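Putative pyridoxal phosphate-dependent transferase (Clostridium difficile, PDB 4DQ6) is a putative pyridoxal phosphate-dependent transferase of the class I and II aminotransferase family, and carries bound pyridoxal-5'-phosphate. Local coordinates at residues I103-N108 with V130-R136; I107-T111 with K166-L170. One frame throughout, in Å; residues are numbered along the deposited sequence.

Interaction 1 (I103-N108 with V130-R136); sequences ISLLIN and VVKNNNR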
ATOM      1  N   ILE A 103      -7.255   2.513 -10.516  1.00 14.54           N
ATOM      2  CA  ILE A 103      -7.999   3.373 -11.445  1.00 14.37           C
ATOM      3  C   ILE A 103      -7.289   4.699 -11.653  1.00 15.04           C
ATOM      4  O   ILE A 103      -7.207   5.220 -12.778  1.00 14.90           O
ATOM      5  CB  ILE A 103      -9.443   3.526 -10.953  1.00 14.90           C
ATOM      6  CG1 ILE A 103     -10.157   2.190 -11.046  1.00 14.20           C
ATOM      7  CG2 ILE A 103     -10.194   4.588 -11.784  1.00 14.60           C
ATOM      8  CD1 ILE A 103     -11.608   2.175 -10.682  1.00 14.79           C
ATOM      9  N   SER A 104      -6.737   5.240 -10.563  1.00 14.69           N
ATOM     10  CA  SER A 104      -6.041   6.520 -10.637  1.00 14.83           C
ATOM     11  C   SER A 104      -4.819   6.378 -11.543  1.00 14.60           C
ATOM     12  O   SER A 104      -4.592   7.238 -12.414  1.00 14.72           O
ATOM     13  CB  SER A 104      -5.515   6.959  -9.270  1.00 15.05           C
ATOM     14  OG  SER A 104      -4.954   8.248  -9.308  1.00 16.04           O
ATOM     15  N   LEU A 105      -4.030   5.321 -11.421  1.00 14.28           N
ATOM     16  CA  LEU A 105      -2.848   5.129 -12.270  1.00 15.26           C
ATOM     17  C   LEU A 105      -3.315   4.911 -13.734  1.00 16.10           C
ATOM     18  O   LEU A 105      -2.687   5.433 -14.660  1.00 17.03           O
ATOM     19  CB  LEU A 105      -1.945   4.009 -11.797  1.00 16.04           C
ATOM     20  CG  LEU A 105      -1.243   4.274 -10.497  1.00 15.88           C
ATOM     21  CD1 LEU A 105      -0.359   3.059 -10.215  1.00 15.88           C
ATOM     22  CD2 LEU A 105      -0.435   5.504 -10.314  1.00 18.79           C
ATOM     23  N   LEU A 106      -4.356   4.091 -13.938  1.00 16.24           N
ATOM     24  CA  LEU A 106      -4.902   3.854 -15.284  1.00 17.11           C
ATOM     25  C   LEU A 106      -5.276   5.165 -15.952  1.00 16.86           C
ATOM     26  O   LEU A 106      -5.006   5.377 -17.149  1.00 17.37           O
ATOM     27  CB  LEU A 106      -6.074   2.900 -15.246  1.00 16.89           C
ATOM     28  CG  LEU A 106      -5.750   1.416 -14.925  1.00 17.84           C
ATOM     29  CD1 LEU A 106      -7.016   0.628 -14.608  1.00 18.41           C
ATOM     30  CD2 LEU A 106      -4.982   0.841 -16.125  1.00 18.00           C
ATOM     31  N   ILE A 107      -5.914   6.051 -15.215  1.00 16.31           N
ATOM     32  CA  ILE A 107      -6.339   7.355 -15.768  1.00 17.26           C
ATOM     33  C   ILE A 107      -5.124   8.147 -16.176  1.00 17.43           C
ATOM     34  O   ILE A 107      -5.081   8.756 -17.313  1.00 16.79           O
ATOM     35  CB  ILE A 107      -7.174   8.149 -14.731  1.00 17.42           C
ATOM     36  CG1 ILE A 107      -8.575   7.561 -14.632  1.00 17.27           C
ATOM     37  CG2 ILE A 107      -7.208   9.626 -15.120  1.00 18.15           C
ATOM     38  CD1 ILE A 107      -9.395   8.082 -13.466  1.00 17.25           C
ATOM     39  N   ASN A 108      -4.133   8.272 -15.331  1.00 18.33           N
ATOM     40  CA  ASN A 108      -2.921   8.969 -15.690  1.00 18.74           C
ATOM     41  C   ASN A 108      -2.228   8.404 -16.930  1.00 19.45           C
ATOM     42  O   ASN A 108      -1.722   9.209 -17.785  1.00 19.82           O
ATOM     43  CB  ASN A 108      -1.931   8.979 -14.532  1.00 20.23           C
ATOM     44  CG  ASN A 108      -0.783   9.925 -14.782  1.00 20.13           C
ATOM     45  OD1 ASN A 108      -0.960  11.175 -14.872  1.00 22.33           O
ATOM     46  ND2 ASN A 108       0.393   9.354 -14.983  1.00 19.66           N
ATOM     47  N   VAL A 130     -11.604  10.873  -8.363  1.00 17.36           N
ATOM     48  CA  VAL A 130     -10.385  10.346  -8.970  1.00 17.72           C
ATOM     49  C   VAL A 130     -10.149  10.971 -10.345  1.00 17.80           C
ATOM     50  O   VAL A 130      -9.010  11.224 -10.722  1.00 18.50           O
ATOM     51  CB  VAL A 130     -10.351   8.793  -9.029  1.00 17.61           C
ATOM     52  CG1 VAL A 130     -11.243   8.250 -10.150  1.00 16.78           C
ATOM     53  CG2 VAL A 130      -8.882   8.315  -9.165  1.00 18.45           C
ATOM     54  N   VAL A 131     -11.219  11.336 -11.040  1.00 17.58           N
ATOM     55  CA  VAL A 131     -11.066  11.967 -12.340  1.00 18.10           C
ATOM     56  C   VAL A 131     -10.549  13.410 -12.182  1.00 18.43           C
ATOM     57  O   VAL A 131      -9.565  13.833 -12.840  1.00 18.87           O
ATOM     58  CB  VAL A 131     -12.391  11.893 -13.137  1.00 17.02           C
ATOM     59  CG1 VAL A 131     -12.333  12.790 -14.383  1.00 17.84           C
ATOM     60  CG2 VAL A 131     -12.719  10.416 -13.473  1.00 16.94           C
ATOM     61  N   LYS A 132     -11.174  14.117 -11.250  1.00 18.60           N
ATOM     62  CA  LYS A 132     -10.847  15.506 -10.949  1.00 20.03           C
ATOM     63  C   LYS A 132      -9.449  15.673 -10.348  1.00 19.58           C
ATOM     64  O   LYS A 132      -8.699  16.628 -10.695  1.00 20.75           O
ATOM     65  CB  LYS A 132     -11.889  16.119 -10.040  1.00 21.19           C
ATOM     66  CG  LYS A 132     -13.229  16.246 -10.753  1.00 23.32           C
ATOM     67  CD  LYS A 132     -14.308  16.837  -9.875  1.00 25.09           C
ATOM     68  CE  LYS A 132     -15.545  17.178 -10.723  1.00 25.75           C
ATOM     69  NZ  LYS A 132     -16.717  17.302  -9.813  1.00 29.26           N
ATOM     70  N   ASN A 133      -9.083  14.766  -9.441  1.00 18.45           N
ATOM     71  CA  ASN A 133      -7.807  14.867  -8.762  1.00 18.68           C
ATOM     72  C   ASN A 133      -6.640  14.482  -9.683  1.00 19.02           C
ATOM     73  O   ASN A 133      -5.472  14.781  -9.385  1.00 19.50           O
ATOM     74  CB  ASN A 133      -7.778  13.946  -7.560  1.00 18.65           C
ATOM     75  CG  ASN A 133      -8.660  14.403  -6.414  1.00 18.67           C
ATOM     76  OD1 ASN A 133      -9.013  15.561  -6.301  1.00 22.30           O
ATOM     77  ND2 ASN A 133      -8.961  13.450  -5.510  1.00 20.31           N
ATOM     78  N   ASN A 134      -6.963  13.861 -10.812  1.00 19.03           N
ATOM     79  CA  ASN A 134      -6.016  13.679 -11.917  1.00 19.07           C
ATOM     80  C   ASN A 134      -6.087  14.714 -13.040  1.00 20.77           C
ATOM     81  O   ASN A 134      -5.458  14.481 -14.043  1.00 21.88           O
ATOM     82  CB  ASN A 134      -6.185  12.295 -12.540  1.00 18.31           C
ATOM     83  CG  ASN A 134      -5.510  11.226 -11.748  1.00 18.49           C
ATOM     84  OD1 ASN A 134      -4.291  11.106 -11.802  1.00 18.17           O
ATOM     85  ND2 ASN A 134      -6.291  10.445 -11.031  1.00 18.30           N
ATOM     86  N   ASN A 135      -6.814  15.805 -12.840  1.00 21.88           N
ATOM     87  CA  ASN A 135      -6.917  16.899 -13.813  1.00 23.74           C
ATOM     88  C   ASN A 135      -7.383  16.385 -15.163  1.00 24.29           C
ATOM     89  O   ASN A 135      -6.913  16.817 -16.233  1.00 23.80           O
ATOM     90  CB  ASN A 135      -5.603  17.679 -13.905  1.00 26.01           C
ATOM     91  CG  ASN A 135      -5.149  18.177 -12.545  1.00 30.05           C
ATOM     92  OD1 ASN A 135      -4.169  17.665 -11.975  1.00 37.91           O
ATOM     93  ND2 ASN A 135      -5.933  19.086 -11.954  1.00 32.17           N
ATOM     94  N   ARG A 136      -8.343  15.479 -15.126  1.00 22.19           N
ATOM     95  CA  ARG A 136      -9.106  15.132 -16.293  1.00 21.90           C
ATOM     96  C   ARG A 136     -10.482  15.751 -16.123  1.00 22.28           C
ATOM     97  O   ARG A 136     -10.878  16.203 -15.019  1.00 23.02           O
ATOM     98  CB  ARG A 136      -9.200  13.612 -16.493  1.00 22.53           C
ATOM     99  CG  ARG A 136      -8.039  12.933 -17.225  1.00 22.84           C
ATOM    100  CD  ARG A 136      -6.671  13.206 -16.650  1.00 22.91           C
ATOM    101  NE  ARG A 136      -5.602  12.433 -17.277  1.00 21.64           N
ATOM    102  CZ  ARG A 136      -4.306  12.653 -17.082  1.00 22.45           C
ATOM    103  NH1 ARG A 136      -3.879  13.675 -16.334  1.00 23.14           N
ATOM    104  NH2 ARG A 136      -3.422  11.904 -17.711  1.00 23.59           N
TER
HETATM  105  O   HOH W   1      -2.534   9.264 -10.502  1.00 17.34           O
HETATM  106  O   HOH W   2      -2.386  12.764 -12.947  1.00 23.36           O
HETATM  107  O   HOH W   3      -0.455  12.082 -17.465  1.00 40.46           O
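Helices 99-110 and 126-133, neighbours on one face of the large seven-stranded sheet of this aminotransferase-type fold, meet through S104, I107 and N108 on the first, V130 and V131 on the second and N134 and R136 just past its end. The apolar half centres on I107. Its CD1 reaches V130 CG1 at 3.8 Å and also touches V131 CG2, whereas its CG2, set anti to the backbone N, lies on N134 CB and on the R136 chain. V130 CG2 closes against S104 CB at 3.6 Å. Beyond this patch the N134 amide ties the turn after the second helix to the first: ND2 donates to S104 OG at 3.1 Å, almost straight (176°) and within the amide plane, and its other hydrogen goes to V130 O at 2.8 Å. Water 1 donates to both S104 OG and N134 OD1, and the S104 hydroxyl is bonded in addition to the R267 carbonyl oxygen of the second subunit. Where helix 126-133 closes in a Schellman motif with N135 as C-prime residue, R136 turns back. A bend at chi2 (54°) carries CD over I107 CG2 at 3.9 Å, and NH1 bonds N134 O at 2.9 Å. NH2 bonds T111 O of the same chain; water 3, in the guanidinium plane, joins it to N108 OD1. Two acceptors at ND2 and a water donating to OD1 thus fix the rotation of the N134 amide, and three partners grip the buried S104 oxygen. The guanidinium sits by the carbonyls ending helix 99-110, where its positive charge would probably be favourable for the helix dipole.

Interaction 2 (I107-T111 with K166-L170); sequences INELT and KLFIL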
ATOM      1  N   ILE A 107      -5.914   6.051 -15.215  1.00 16.31           N
ATOM      2  CA  ILE A 107      -6.339   7.355 -15.768  1.00 17.26           C
ATOM      3  C   ILE A 107      -5.124   8.147 -16.176  1.00 17.43           C
ATOM      4  O   ILE A 107      -5.081   8.756 -17.313  1.00 16.79           O
ATOM      5  CB  ILE A 107      -7.174   8.149 -14.731  1.00 17.42           C
ATOM      6  CG1 ILE A 107      -8.575   7.561 -14.632  1.00 17.27           C
ATOM      7  CG2 ILE A 107      -7.208   9.626 -15.120  1.00 18.15           C
ATOM      8  CD1 ILE A 107      -9.395   8.082 -13.466  1.00 17.25           C
ATOM      9  N   ASN A 108      -4.133   8.272 -15.331  1.00 18.33           N
ATOM     10  CA  ASN A 108      -2.921   8.969 -15.690  1.00 18.74           C
ATOM     11  C   ASN A 108      -2.228   8.404 -16.930  1.00 19.45           C
ATOM     12  O   ASN A 108      -1.722   9.209 -17.785  1.00 19.82           O
ATOM     13  CB  ASN A 108      -1.931   8.979 -14.532  1.00 20.23           C
ATOM     14  CG  ASN A 108      -0.783   9.925 -14.782  1.00 20.13           C
ATOM     15  OD1 ASN A 108      -0.960  11.175 -14.872  1.00 22.33           O
ATOM     16  ND2 ASN A 108       0.393   9.354 -14.983  1.00 19.66           N
ATOM     17  N   GLU A 109      -2.201   7.086 -17.087  1.00 20.06           N
ATOM     18  CA  GLU A 109      -1.445   6.426 -18.171  1.00 22.11           C
ATOM     19  C   GLU A 109      -2.218   6.318 -19.491  1.00 23.51           C
ATOM     20  O   GLU A 109      -1.594   6.337 -20.560  1.00 23.71           O
ATOM     21  CB  GLU A 109      -0.948   5.043 -17.750  1.00 23.39           C
ATOM     22  CG  GLU A 109      -0.045   4.990 -16.526  1.00 23.57           C
ATOM     23  CD  GLU A 109       1.163   5.927 -16.636  1.00 26.09           C
ATOM     24  OE1 GLU A 109       1.826   6.006 -17.723  1.00 26.00           O
ATOM     25  OE2 GLU A 109       1.452   6.655 -15.648  1.00 25.41           O
ATOM     26  N   LEU A 110      -3.545   6.221 -19.414  1.00 21.88           N
ATOM     27  CA  LEU A 110      -4.400   6.007 -20.596  1.00 22.65           C
ATOM     28  C   LEU A 110      -4.934   7.265 -21.208  1.00 23.84           C
ATOM     29  O   LEU A 110      -5.487   7.224 -22.328  1.00 25.57           O
ATOM     30  CB  LEU A 110      -5.596   5.096 -20.231  1.00 22.10           C
ATOM     31  CG  LEU A 110      -5.266   3.646 -19.942  1.00 21.81           C
ATOM     32  CD1 LEU A 110      -6.429   2.873 -19.309  1.00 21.27           C
ATOM     33  CD2 LEU A 110      -4.736   2.951 -21.191  1.00 22.80           C
ATOM     34  N   THR A 111      -4.748   8.397 -20.553  1.00 22.72           N
ATOM     35  CA  THR A 111      -5.308   9.678 -20.971  1.00 23.78           C
ATOM     36  C   THR A 111      -4.282  10.767 -20.744  1.00 24.58           C
ATOM     37  O   THR A 111      -3.250  10.538 -20.060  1.00 25.64           O
ATOM     38  CB  THR A 111      -6.609  10.054 -20.226  1.00 22.17           C
ATOM     39  OG1 THR A 111      -6.358  10.213 -18.822  1.00 23.11           O
ATOM     40  CG2 THR A 111      -7.679   9.000 -20.441  1.00 22.25           C
ATOM     41  N   LYS A 166     -12.560   9.436 -23.511  1.00 23.58           N
ATOM     42  CA  LYS A 166     -11.514   8.477 -23.704  1.00 23.80           C
ATOM     43  C   LYS A 166     -11.769   7.213 -22.941  1.00 21.59           C
ATOM     44  O   LYS A 166     -11.385   6.139 -23.368  1.00 23.17           O
ATOM     45  CB  LYS A 166     -10.197   9.096 -23.256  1.00 24.17           C
ATOM     46  CG  LYS A 166      -9.879  10.371 -24.038  1.00 26.23           C
ATOM     47  CD  LYS A 166      -9.753  10.145 -25.543  1.00 28.26           C
ATOM     48  CE  LYS A 166      -9.403  11.413 -26.317  1.00 30.61           C
ATOM     49  NZ  LYS A 166      -9.219  11.138 -27.774  1.00 34.27           N
ATOM     50  N   LEU A 167     -12.415   7.378 -21.801  1.00 21.37           N
ATOM     51  CA  LEU A 167     -12.609   6.260 -20.834  1.00 19.79           C
ATOM     52  C   LEU A 167     -13.991   6.355 -20.236  1.00 19.03           C
ATOM     53  O   LEU A 167     -14.513   7.460 -20.037  1.00 19.08           O
ATOM     54  CB  LEU A 167     -11.615   6.243 -19.586  1.00 19.46           C
ATOM     55  CG  LEU A 167     -10.112   6.120 -19.825  1.00 21.46           C
ATOM     56  CD1 LEU A 167      -9.298   6.246 -18.521  1.00 20.30           C
ATOM     57  CD2 LEU A 167      -9.828   4.764 -20.473  1.00 22.11           C
ATOM     58  N   PHE A 168     -14.539   5.178 -19.893  1.00 17.95           N
ATOM     59  CA  PHE A 168     -15.802   5.053 -19.210  1.00 17.45           C
ATOM     60  C   PHE A 168     -15.572   4.235 -17.976  1.00 16.71           C
ATOM     61  O   PHE A 168     -15.023   3.102 -18.099  1.00 15.66           O
ATOM     62  CB  PHE A 168     -16.852   4.406 -20.157  1.00 17.49           C
ATOM     63  CG  PHE A 168     -18.254   4.361 -19.581  1.00 18.03           C
ATOM     64  CD1 PHE A 168     -18.560   3.453 -18.574  1.00 17.76           C
ATOM     65  CD2 PHE A 168     -19.285   5.227 -20.075  1.00 18.74           C
ATOM     66  CE1 PHE A 168     -19.846   3.408 -18.065  1.00 17.74           C
ATOM     67  CE2 PHE A 168     -20.561   5.188 -19.525  1.00 18.29           C
ATOM     68  CZ  PHE A 168     -20.822   4.270 -18.522  1.00 17.42           C
ATOM     69  N   ILE A 169     -15.955   4.789 -16.822  1.00 16.38           N
ATOM     70  CA  ILE A 169     -15.756   4.022 -15.595  1.00 15.91           C
ATOM     71  C   ILE A 169     -17.135   3.465 -15.177  1.00 16.53           C
ATOM     72  O   ILE A 169     -18.055   4.251 -14.880  1.00 16.67           O
ATOM     73  CB  ILE A 169     -15.117   4.841 -14.432  1.00 17.05           C
ATOM     74  CG1 ILE A 169     -13.915   5.666 -14.870  1.00 18.42           C
ATOM     75  CG2 ILE A 169     -14.752   3.886 -13.261  1.00 15.86           C
ATOM     76  CD1 ILE A 169     -13.214   6.434 -13.757  1.00 19.96           C
ATOM     77  N   LEU A 170     -17.251   2.136 -15.182  1.00 15.36           N
ATOM     78  CA  LEU A 170     -18.495   1.450 -14.993  1.00 15.07           C
ATOM     79  C   LEU A 170     -18.401   0.849 -13.571  1.00 14.60           C
ATOM     80  O   LEU A 170     -17.325   0.317 -13.126  1.00 15.90           O
ATOM     81  CB  LEU A 170     -18.672   0.308 -16.000  1.00 14.78           C
ATOM     82  CG  LEU A 170     -19.658  -0.832 -15.703  1.00 14.95           C
ATOM     83  CD1 LEU A 170     -21.067  -0.258 -15.836  1.00 15.84           C
ATOM     84  CD2 LEU A 170     -19.466  -2.006 -16.636  1.00 15.85           C
TER
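No aromatic ring or other flat group mediates the contact of L167, K166 and I169 with I107, L110 and T111; the touching surfaces are aliphatic branches. The F168 ring, on the strand residue between L167 and I169, takes no part and has L170 CB at its edge, in plane. On the helix, the N108 amide and E109 carboxylate meet each other: N108 ND2 donates to E109 OE2 at 3.0 Å, the oxygen lying near the amide plane but being approached from above its own carboxylate. E109 OE2 also forms a salt bridge with R267 of the same chain. L167 carries most of the packing. With CG anti to its carbonyl carbon (chi1 -61°), it sends CD1 to T111 CG2 at 3.7 Å and to I107 CG1 at 4.2 Å, while CD2 lies 4.1 Å from L110 CD1, the two side chains crossing at about a right angle. T111 CG2 also lies 3.8 Å from K166 CB, before the lysine chain leads away from the helix. Farther along the strand, I169 CD1 meets I107 CD1 at 4.2 Å. L167 and I169 both face the helix, as alternate strand residues do, and I117 of the adjoining strand 116-119 touches I107 and I169. The C-terminal end of a helix packing through aliphatic side chains on the face of a sheet, at one of its parallel strands, is characteristic of alpha/beta packing, here in the large domain of a fold-type I pyridoxal phosphate enzyme.

In the fold
Interactions 1 and 2 lie with their centres 7 Å apart and share helix 99-110, with I107 and N108 common to both. In chain order, helix 99-110 is followed by strand 116-119, helix 126-133 and later strand 165-171; helix 126-133 makes the crossover between the parallel strands 116-119 and 137-140. Interaction 1 joins the two helices laterally, interaction 2 lays the first on the sheet, and R136 NH2 with T111 O (2.7 Å, probably a hydrogen bond) and V131 CG2 with I169 CD1 (4.0 Å) tie them together. The helical layer thus formed faces the second subunit at interaction 1, and its I103 side chain comes within about 6 Å of pyridoxal-5'-phosphate.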